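Long-range contacts in betainyl-CoA thiolase (Pseudomonas putida, PDB 2HLJ), which probably acts as an acyl-CoA thioesterase or acyltransferase of the hotdog-fold superfamily, with betainyl-CoA as its likely substrate: residues Arg87-Ser95 / Ala106-His114; Gly21-Phe32 / Ile64-Leu72. All coordinates share one frame; numbering follows the deposited sequence.

Contact 1: residues Arg87-Ser95 / Ala106-His114; sequences RKRLHVYHS and AASEQMLLH
Val92 and Leu112 meet at about a right angle on the tightly packed face of this strand pair, Val92 CG2 lying 3.6 Å from Leu112 CD1. With Leu90, His94, Ser108 and Gln110 they line the face turned to helix 25-43, where the Gln110 amide stands at 86° to the His94 ring and its NE2 donates to Ser108 OG, itself hydrogen-bonded to His63 O. Between the two faces the backbones pair antiparallel, from His114 N to Lys88 O (2.8 Å) through reciprocal bonds of Leu90 with Leu112, Val92 with Gln110 and His94 with Ser108, joining two central strands of the hotdog sheet that wraps helix 25-43. On the other face His91 NE2 donates to Glu109 OE2 at 2.7 Å; OE2 lies in the ring plane and uses its anti lone pair, though an N-H...O angle of 147° leaves the bond bent. Gly150 N holds the second oxygen. In the conformer described, selenomethionine Met111 (natively methionine) bends at its last two torsions, laying CE over the His91 ring. Packing is looser among the partly exposed Lys88, Arg89 and Leu113: Lys88 CG runs alongside Leu113 CD1 at 3.9 Å, and Arg89, touching Pro156 of the second subunit, turns its guanidinium to Asp86.

Contact 2: residues Gly21-Phe32 / Ile64-Leu72; sequences GHLRDAFYLLIF and INYLHEVKL
Tyr28 and Tyr66 form the aromatic part of this contact, a T-shaped pair in which the edge of Tyr66 points into the face of Tyr28, with planes 81° apart and centroids separated by 4.8 Å. Tyr28 CG lies anti to the carbonyl carbon (chi1 -69°), which carries the ring off the helix toward Tyr66; Leu23 CD2 covers its opposite face. Among the polar links, Tyr28 OH donates to His68 O at 2.7 Å, tilted 22° from the carbonyl plane, and accepts from a water that also donates to Leu23 O and takes the Val70 N-H. Tyr66 OH reaches Asp25 O only weakly. The backbones meet in a single bridge at His22 and Lys71, flanked by Leu23 N to Val70 O (2.7 Å) and Leu72 N to Gly21 O (2.9 Å). In the hotdog fold this joins the start of the long helix to strand 57-66, the outermost of this chain's sheet on that side, and the loop after it, beside the second subunit, whose Ser33 and Thr59 bind the Asp25 carboxylate. Replacing Tyr28 with an alanine would probably leave His68 O and the water without their hydroxyl partner and open a gap between Leu23 and Tyr66. Among apolar contacts, Ile64 CD1 touches the edge of Phe32 at CE2 (3.9 Å). At the exposed end Glu69 CB sits over the His22 ring face, while Lys71 NZ donates weakly to His22 NE2.

Contact 1 is the more buried of the two: 13 of its 17 touching residues are buried and none exposed, against 8 of 15 with two exposed in contact 2. Their centres lie about 7 Å and about 13 Å from the centre of the chain. Both reach one sheet, since strands 104-114 and 57-66 are neighbours in it: Ala107 O lies 2.9 Å from Asn65 N, a probable hydrogen bond. Phe32, further along the helix, packs on His94 of contact 1. Their chemistry follows their place. Repeated main-chain pairing dominates 87-95 with 106-114, whereas 21-32 with 64-72 relies on ring packing, one bridge and a shared water. The second subunit touches both, extending the sheet at Ile64 and Asn65.

Contact 1: residues Arg87-Ser95 / Ala106-His114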
loop_
_atom_site.group_PDB
_atom_site.type_symbol
_atom_site.label_atom_id
_atom_site.label_comp_id
_atom_site.label_asym_id
_atom_site.label_seq_id
_atom_site.Cartn_x
_atom_site.Cartn_y
_atom_site.Cartn_z
ATOM N N ARG A 87 -11.700 -4.511 -20.737
ATOM C CA ARG A 87 -12.628 -5.632 -20.604
ATOM C C ARG A 87 -12.616 -6.255 -19.208
ATOM O O ARG A 87 -13.614 -6.775 -18.785
ATOM C CB ARG A 87 -12.343 -6.698 -21.670
ATOM C CG ARG A 87 -12.607 -6.210 -23.087
ATOM C CD ARG A 87 -12.496 -7.326 -24.141
ATOM N N LYS A 88 -11.491 -6.207 -18.496
ATOM C CA LYS A 88 -11.411 -6.847 -17.187
ATOM C C LYS A 88 -10.589 -6.124 -16.112
ATOM O O LYS A 88 -10.455 -6.648 -14.989
ATOM C CB LYS A 88 -10.903 -8.274 -17.335
ATOM C CG LYS A 88 -9.503 -8.389 -17.834
ATOM C CD LYS A 88 -9.229 -9.810 -18.381
ATOM C CE LYS A 88 -7.733 -10.113 -18.392
ATOM N NZ LYS A 88 -7.332 -11.511 -18.773
ATOM N N ARG A 89 -10.088 -4.936 -16.423
ATOM C CA ARG A 89 -9.272 -4.168 -15.474
ATOM C C ARG A 89 -9.892 -2.817 -15.195
ATOM O O ARG A 89 -10.513 -2.253 -16.049
ATOM C CB ARG A 89 -7.832 -3.984 -15.993
ATOM C CG ARG A 89 -6.932 -5.218 -15.807
ATOM C CD ARG A 89 -5.733 -5.189 -16.747
ATOM N NE ARG A 89 -6.226 -5.399 -18.087
ATOM C CZ ARG A 89 -6.272 -6.572 -18.709
ATOM N NH1 ARG A 89 -5.768 -7.672 -18.156
ATOM N NH2 ARG A 89 -6.812 -6.626 -19.915
ATOM N N LEU A 90 -9.761 -2.352 -13.951
ATOM C CA LEU A 90 -10.208 -1.029 -13.572
ATOM C C LEU A 90 -9.001 -0.211 -13.094
ATOM O O LEU A 90 -8.202 -0.700 -12.317
ATOM C CB LEU A 90 -11.273 -1.162 -12.486
ATOM C CG LEU A 90 -12.002 0.090 -12.023
ATOM C CD1 LEU A 90 -12.696 0.823 -13.169
ATOM C CD2 LEU A 90 -13.003 -0.292 -10.913
ATOM N N HIS A 91 -8.869 1.015 -13.601
ATOM C CA HIS A 91 -7.774 1.915 -13.215
ATOM C C HIS A 91 -8.409 3.016 -12.352
ATOM O O HIS A 91 -9.271 3.752 -12.820
ATOM C CB HIS A 91 -7.103 2.429 -14.482
ATOM C CG HIS A 91 -5.853 3.217 -14.253
ATOM N ND1 HIS A 91 -5.278 3.978 -15.245
ATOM C CD2 HIS A 91 -5.064 3.363 -13.161
ATOM C CE1 HIS A 91 -4.181 4.550 -14.777
ATOM N NE2 HIS A 91 -4.028 4.191 -13.516
ATOM N N VAL A 92 -8.028 3.081 -11.081
ATOM C CA VAL A 92 -8.671 3.972 -10.119
ATOM C C VAL A 92 -7.690 4.829 -9.319
ATOM O O VAL A 92 -6.512 4.514 -9.227
ATOM C CB VAL A 92 -9.551 3.179 -9.116
ATOM C CG1 VAL A 92 -10.599 2.386 -9.881
ATOM C CG2 VAL A 92 -8.708 2.259 -8.273
ATOM N N TYR A 93 -8.207 5.921 -8.764
ATOM C CA TYR A 93 -7.396 6.867 -8.017
ATOM C C TYR A 93 -8.198 7.250 -6.806
ATOM O O TYR A 93 -9.328 7.702 -6.962
ATOM C CB TYR A 93 -7.124 8.123 -8.874
ATOM C CG TYR A 93 -6.267 9.202 -8.216
ATOM C CD1 TYR A 93 -4.902 9.115 -8.232
ATOM C CD2 TYR A 93 -6.833 10.318 -7.628
ATOM C CE1 TYR A 93 -4.101 10.082 -7.668
ATOM C CE2 TYR A 93 -6.051 11.303 -7.048
ATOM C CZ TYR A 93 -4.669 11.169 -7.073
ATOM O OH TYR A 93 -3.828 12.133 -6.571
ATOM N N HIS A 94 -7.662 6.971 -5.614
ATOM C CA HIS A 94 -8.273 7.357 -4.359
ATOM C C HIS A 94 -7.458 8.476 -3.734
ATOM O O HIS A 94 -6.224 8.495 -3.850
ATOM C CB HIS A 94 -8.272 6.190 -3.357
ATOM C CG HIS A 94 -9.107 5.014 -3.746
ATOM N ND1 HIS A 94 -10.471 5.091 -3.961
ATOM C CD2 HIS A 94 -8.771 3.713 -3.904
ATOM C CE1 HIS A 94 -10.928 3.888 -4.249
ATOM N NE2 HIS A 94 -9.926 3.028 -4.177
ATOM N N SER A 95 -8.135 9.417 -3.087
ATOM C CA SER A 95 -7.481 10.443 -2.304
ATOM C C SER A 95 -8.158 10.513 -0.921
ATOM O O SER A 95 -9.343 10.180 -0.763
ATOM C CB SER A 95 -7.456 11.795 -3.036
ATOM O OG SER A 95 -8.783 12.233 -3.376
ATOM N N ALA A 106 -3.331 11.874 1.575
ATOM C CA ALA A 106 -2.690 10.778 0.856
ATOM C C ALA A 106 -3.481 10.528 -0.414
ATOM O O ALA A 106 -4.638 10.931 -0.511
ATOM C CB ALA A 106 -2.701 9.517 1.694
ATOM N N ALA A 107 -2.849 9.872 -1.374
ATOM C CA ALA A 107 -3.473 9.513 -2.666
ATOM C C ALA A 107 -2.894 8.177 -3.150
ATOM O O ALA A 107 -1.724 7.848 -2.846
ATOM C CB ALA A 107 -3.232 10.632 -3.681
ATOM N N SER A 108 -3.678 7.398 -3.895
ATOM C CA SER A 108 -3.209 6.126 -4.410
ATOM C C SER A 108 -3.788 5.854 -5.760
ATOM O O SER A 108 -5.006 5.928 -5.924
ATOM C CB SER A 108 -3.656 4.980 -3.477
ATOM O OG SER A 108 -3.114 3.762 -3.935
ATOM N N GLU A 109 -2.915 5.494 -6.707
ATOM C CA GLU A 109 -3.288 5.049 -8.031
ATOM C C GLU A 109 -3.235 3.539 -8.009
ATOM O O GLU A 109 -2.258 2.985 -7.530
ATOM C CB GLU A 109 -2.249 5.574 -9.046
ATOM C CG GLU A 109 -2.643 5.332 -10.495
ATOM C CD GLU A 109 -1.532 5.645 -11.478
ATOM O OE1 GLU A 109 -0.424 6.044 -11.032
ATOM O OE2 GLU A 109 -1.777 5.505 -12.702
ATOM N N GLN A 110 -4.266 2.863 -8.519
ATOM C CA GLN A 110 -4.319 1.424 -8.452
ATOM C C GLN A 110 -4.860 0.833 -9.706
ATOM O O GLN A 110 -5.683 1.451 -10.389
ATOM C CB GLN A 110 -5.244 0.967 -7.320
ATOM C CG GLN A 110 -5.088 1.799 -6.074
ATOM C CD GLN A 110 -5.665 1.130 -4.883
ATOM O OE1 GLN A 110 -6.555 0.294 -5.001
ATOM N NE2 GLN A 110 -5.176 1.496 -3.721
HETATM N N MSE A 111 -4.412 -0.381 -9.977
HETATM C CA MSE A 111 -4.956 -1.192 -11.054
HETATM C C MSE A 111 -5.524 -2.481 -10.462
HETATM O O MSE A 111 -4.844 -3.183 -9.727
HETATM C CB MSE A 111 -3.860 -1.511 -12.081
HETATM C CG MSE A 111 -4.358 -2.332 -13.258
HETATM SE SE MSE A 111 -5.443 -1.264 -14.431
HETATM C CE MSE A 111 -4.069 -0.087 -15.135
ATOM N N LEU A 112 -6.765 -2.788 -10.804
ATOM C CA LEU A 112 -7.489 -3.925 -10.229
ATOM C C LEU A 112 -7.982 -4.819 -11.365
ATOM O O LEU A 112 -8.306 -4.317 -12.431
ATOM C CB LEU A 112 -8.674 -3.404 -9.422
ATOM C CG LEU A 112 -8.423 -2.290 -8.393
ATOM C CD1 LEU A 112 -9.464 -1.259 -8.476
ATOM C CD2 LEU A 112 -8.412 -2.905 -6.981
ATOM N N LEU A 113 -7.957 -6.130 -11.130
ATOM C CA LEU A 113 -8.351 -7.164 -12.083
ATOM C C LEU A 113 -9.642 -7.810 -11.623
ATOM O O LEU A 113 -9.751 -8.224 -10.447
ATOM C CB LEU A 113 -7.266 -8.256 -12.158
ATOM C CG LEU A 113 -7.550 -9.466 -13.064
ATOM C CD1 LEU A 113 -7.679 -9.032 -14.499
ATOM C CD2 LEU A 113 -6.473 -10.521 -12.941
ATOM N N HIS A 114 -10.613 -7.908 -12.537
ATOM C CA HIS A 114 -11.847 -8.622 -12.250
ATOM C C HIS A 114 -11.579 -10.093 -12.487
ATOM O O HIS A 114 -11.143 -10.493 -13.559
ATOM C CB HIS A 114 -13.008 -8.114 -13.117
ATOM C CG HIS A 114 -14.347 -8.724 -12.796
ATOM N ND1 HIS A 114 -15.210 -9.157 -13.777
ATOM C CD2 HIS A 114 -14.988 -8.935 -11.617
ATOM C CE1 HIS A 114 -16.314 -9.636 -13.215
ATOM N NE2 HIS A 114 -16.207 -9.510 -11.907
#

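Contact 2: residues Gly21-Phe32 / Ile64-Leu72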
loop_
_atom_site.group_PDB
_atom_site.type_symbol
_atom_site.label_atom_id
_atom_site.label_comp_id
_atom_site.label_asym_id
_atom_site.label_seq_id
_atom_site.Cartn_x
_atom_site.Cartn_y
_atom_site.Cartn_z
ATOM N N GLY A 21 0.363 8.048 17.963
ATOM C CA GLY A 21 -0.996 8.421 17.596
ATOM C C GLY A 21 -1.152 8.733 16.125
ATOM O O GLY A 21 -2.168 9.302 15.733
ATOM N N HIS A 22 -0.189 8.297 15.307
ATOM C CA HIS A 22 -0.283 8.492 13.853
ATOM C C HIS A 22 -0.698 7.242 13.093
ATOM O O HIS A 22 -0.206 6.144 13.347
ATOM C CB HIS A 22 1.020 9.003 13.295
ATOM C CG HIS A 22 1.332 10.394 13.728
ATOM N ND1 HIS A 22 2.617 10.849 13.898
ATOM C CD2 HIS A 22 0.518 11.413 14.097
ATOM C CE1 HIS A 22 2.583 12.099 14.319
ATOM N NE2 HIS A 22 1.322 12.470 14.435
ATOM N N LEU A 23 -1.598 7.445 12.137
ATOM C CA LEU A 23 -2.084 6.399 11.264
ATOM C C LEU A 23 -0.889 5.690 10.599
ATOM O O LEU A 23 -0.047 6.330 9.949
ATOM C CB LEU A 23 -3.025 7.014 10.228
ATOM C CG LEU A 23 -3.749 6.074 9.248
ATOM C CD1 LEU A 23 -4.574 5.044 9.984
ATOM C CD2 LEU A 23 -4.592 6.869 8.294
ATOM N N ARG A 24 -0.811 4.371 10.781
ATOM C CA ARG A 24 0.225 3.549 10.118
ATOM C C ARG A 24 -0.014 3.505 8.607
ATOM O O ARG A 24 -1.177 3.517 8.153
ATOM C CB ARG A 24 0.246 2.133 10.725
ATOM C CG ARG A 24 1.222 1.168 10.027
ATOM C CD ARG A 24 1.057 -0.237 10.549
ATOM N NE ARG A 24 1.470 -0.355 11.940
ATOM C CZ ARG A 24 2.742 -0.457 12.324
ATOM N NH1 ARG A 24 3.754 -0.440 11.431
ATOM N NH2 ARG A 24 3.004 -0.554 13.616
ATOM N N ASP A 25 1.077 3.461 7.839
ATOM C CA ASP A 25 1.049 3.518 6.377
ATOM C C ASP A 25 0.070 2.510 5.766
ATOM O O ASP A 25 -0.706 2.853 4.858
ATOM C CB ASP A 25 2.467 3.311 5.768
ATOM C CG ASP A 25 3.205 2.045 6.297
ATOM O OD1 ASP A 25 2.649 1.191 7.067
ATOM O OD2 ASP A 25 4.391 1.941 5.958
ATOM N N ALA A 26 0.051 1.288 6.299
ATOM C CA ALA A 26 -0.789 0.247 5.691
ATOM C C ALA A 26 -2.293 0.532 5.854
ATOM O O ALA A 26 -3.125 0.083 5.051
ATOM C CB ALA A 26 -0.437 -1.110 6.261
ATOM N N PHE A 27 -2.637 1.265 6.910
ATOM C CA PHE A 27 -4.027 1.525 7.230
ATOM C C PHE A 27 -4.582 2.677 6.390
ATOM O O PHE A 27 -5.798 2.764 6.216
ATOM C CB PHE A 27 -4.246 1.712 8.732
ATOM C CG PHE A 27 -4.093 0.431 9.530
ATOM C CD1 PHE A 27 -4.865 -0.668 9.243
ATOM C CD2 PHE A 27 -3.144 0.323 10.542
ATOM C CE1 PHE A 27 -4.704 -1.857 9.954
ATOM C CE2 PHE A 27 -2.973 -0.844 11.239
ATOM C CZ PHE A 27 -3.760 -1.940 10.941
ATOM N N TYR A 28 -3.720 3.530 5.830
ATOM C CA TYR A 28 -4.207 4.448 4.767
ATOM C C TYR A 28 -4.703 3.587 3.604
ATOM O O TYR A 28 -5.805 3.797 3.091
ATOM C CB TYR A 28 -3.120 5.338 4.216
ATOM C CG TYR A 28 -2.517 6.441 5.054
ATOM C CD1 TYR A 28 -1.597 6.161 6.042
ATOM C CD2 TYR A 28 -2.762 7.791 4.751
ATOM C CE1 TYR A 28 -1.002 7.165 6.753
ATOM C CE2 TYR A 28 -2.153 8.814 5.451
ATOM C CZ TYR A 28 -1.261 8.493 6.459
ATOM O OH TYR A 28 -0.615 9.485 7.187
ATOM N N LEU A 29 -3.901 2.587 3.220
ATOM C CA LEU A 29 -4.290 1.638 2.163
ATOM C C LEU A 29 -5.504 0.782 2.513
ATOM O O LEU A 29 -6.298 0.488 1.637
ATOM C CB LEU A 29 -3.108 0.770 1.702
ATOM C CG LEU A 29 -3.201 0.156 0.302
ATOM C CD1 LEU A 29 -3.108 1.205 -0.838
ATOM C CD2 LEU A 29 -2.078 -0.895 0.107
ATOM N N LEU A 30 -5.680 0.403 3.785
ATOM C CA LEU A 30 -6.893 -0.280 4.201
ATOM C C LEU A 30 -8.154 0.551 3.979
ATOM O O LEU A 30 -9.179 0.038 3.478
ATOM C CB LEU A 30 -6.813 -0.738 5.679
ATOM C CG LEU A 30 -8.004 -1.573 6.118
ATOM C CD1 LEU A 30 -8.146 -2.828 5.267
ATOM C CD2 LEU A 30 -7.951 -1.932 7.617
ATOM N N ILE A 31 -8.099 1.820 4.373
ATOM C CA ILE A 31 -9.213 2.756 4.161
ATOM C C ILE A 31 -9.515 2.857 2.676
ATOM O O ILE A 31 -10.662 2.773 2.261
ATOM C CB ILE A 31 -8.875 4.167 4.724
ATOM C CG1 ILE A 31 -8.762 4.134 6.237
ATOM C CG2 ILE A 31 -9.865 5.217 4.224
ATOM C CD1 ILE A 31 -7.993 5.310 6.779
ATOM N N PHE A 32 -8.487 2.988 1.846
ATOM C CA PHE A 32 -8.723 2.939 0.404
ATOM C C PHE A 32 -9.309 1.601 -0.118
ATOM O O PHE A 32 -10.142 1.610 -1.038
ATOM C CB PHE A 32 -7.446 3.295 -0.384
ATOM C CG PHE A 32 -6.940 4.701 -0.191
ATOM C CD1 PHE A 32 -7.787 5.780 0.030
ATOM C CD2 PHE A 32 -5.576 4.965 -0.384
ATOM C CE1 PHE A 32 -7.279 7.070 0.138
ATOM C CE2 PHE A 32 -5.067 6.222 -0.204
ATOM C CZ PHE A 32 -5.911 7.291 0.015
ATOM N N ILE A 64 1.258 4.582 -3.632
ATOM C CA ILE A 64 0.654 5.455 -2.660
ATOM C C ILE A 64 1.619 6.521 -2.220
ATOM O O ILE A 64 2.780 6.249 -1.912
ATOM C CB ILE A 64 0.025 4.668 -1.473
ATOM C CG1 ILE A 64 -0.483 5.626 -0.422
ATOM C CG2 ILE A 64 0.978 3.724 -0.854
ATOM C CD1 ILE A 64 -1.440 4.921 0.495
ATOM N N ASN A 65 1.135 7.755 -2.258
ATOM C CA ASN A 65 1.876 8.891 -1.730
ATOM C C ASN A 65 1.277 9.335 -0.438
ATOM O O ASN A 65 0.081 9.586 -0.393
ATOM C CB ASN A 65 1.818 10.023 -2.710
ATOM C CG ASN A 65 2.516 9.669 -3.981
ATOM O OD1 ASN A 65 1.958 8.975 -4.831
ATOM N ND2 ASN A 65 3.768 10.074 -4.091
ATOM N N TYR A 66 2.112 9.511 0.583
ATOM C CA TYR A 66 1.629 9.961 1.887
ATOM C C TYR A 66 2.120 11.385 2.101
ATOM O O TYR A 66 3.317 11.599 2.208
ATOM C CB TYR A 66 2.173 9.068 2.991
ATOM C CG TYR A 66 1.887 7.596 2.830
ATOM C CD1 TYR A 66 2.782 6.754 2.152
ATOM C CD2 TYR A 66 0.791 7.009 3.464
ATOM C CE1 TYR A 66 2.545 5.403 2.053
ATOM C CE2 TYR A 66 0.572 5.670 3.380
ATOM C CZ TYR A 66 1.426 4.869 2.667
ATOM O OH TYR A 66 1.150 3.518 2.604
ATOM N N LEU A 67 1.196 12.349 2.078
ATOM C CA LEU A 67 1.534 13.768 2.173
ATOM C C LEU A 67 1.478 14.268 3.611
ATOM O O LEU A 67 2.226 15.165 3.966
ATOM C CB LEU A 67 0.617 14.604 1.272
ATOM C CG LEU A 67 0.687 14.353 -0.242
ATOM C CD1 LEU A 67 2.139 14.287 -0.759
ATOM C CD2 LEU A 67 -0.035 13.108 -0.669
ATOM N N HIS A 68 0.623 13.669 4.441
ATOM C CA HIS A 68 0.409 14.131 5.801
ATOM C C HIS A 68 0.064 13.001 6.747
ATOM O O HIS A 68 -0.619 12.016 6.399
ATOM C CB HIS A 68 -0.726 15.139 5.836
ATOM C CG HIS A 68 -0.438 16.368 5.046
ATOM N ND1 HIS A 68 0.339 17.392 5.537
ATOM C CD2 HIS A 68 -0.768 16.714 3.781
ATOM C CE1 HIS A 68 0.450 18.333 4.616
ATOM N NE2 HIS A 68 -0.204 17.942 3.538
ATOM N N GLU A 69 0.588 13.146 7.947
ATOM C CA GLU A 69 0.220 12.291 9.077
ATOM C C GLU A 69 -1.241 12.488 9.395
ATOM O O GLU A 69 -1.808 13.569 9.186
ATOM C CB GLU A 69 1.090 12.601 10.303
ATOM C CG GLU A 69 0.708 13.896 11.046
ATOM C CD GLU A 69 0.970 15.183 10.222
ATOM O OE1 GLU A 69 1.819 15.156 9.289
ATOM O OE2 GLU A 69 0.329 16.222 10.513
ATOM N N VAL A 70 -1.859 11.436 9.913
ATOM C CA VAL A 70 -3.243 11.495 10.311
ATOM C C VAL A 70 -3.309 10.979 11.726
ATOM O O VAL A 70 -2.797 9.907 12.036
ATOM C CB VAL A 70 -4.130 10.672 9.352
ATOM C CG1 VAL A 70 -5.559 10.743 9.772
ATOM C CG2 VAL A 70 -3.961 11.191 7.913
ATOM N N LYS A 71 -3.909 11.771 12.595
ATOM C CA LYS A 71 -3.867 11.503 14.004
ATOM C C LYS A 71 -5.101 10.703 14.464
ATOM O O LYS A 71 -6.171 10.722 13.838
ATOM C CB LYS A 71 -3.737 12.821 14.802
ATOM C CG LYS A 71 -2.464 13.638 14.556
ATOM C CD LYS A 71 -2.530 14.931 15.346
ATOM C CE LYS A 71 -1.311 15.831 15.141
ATOM N NZ LYS A 71 -0.015 15.187 15.526
ATOM N N LEU A 72 -4.946 10.019 15.581
ATOM C CA LEU A 72 -6.090 9.405 16.282
ATOM C C LEU A 72 -7.352 10.276 16.312
ATOM O O LEU A 72 -7.293 11.445 16.671
ATOM C CB LEU A 72 -5.702 9.100 17.717
ATOM C CG LEU A 72 -6.732 8.350 18.574
ATOM C CD1 LEU A 72 -6.977 6.950 17.995
ATOM C CD2 LEU A 72 -6.204 8.244 19.997
HETATM O O HOH W 1 -0.084 9.045 9.812
#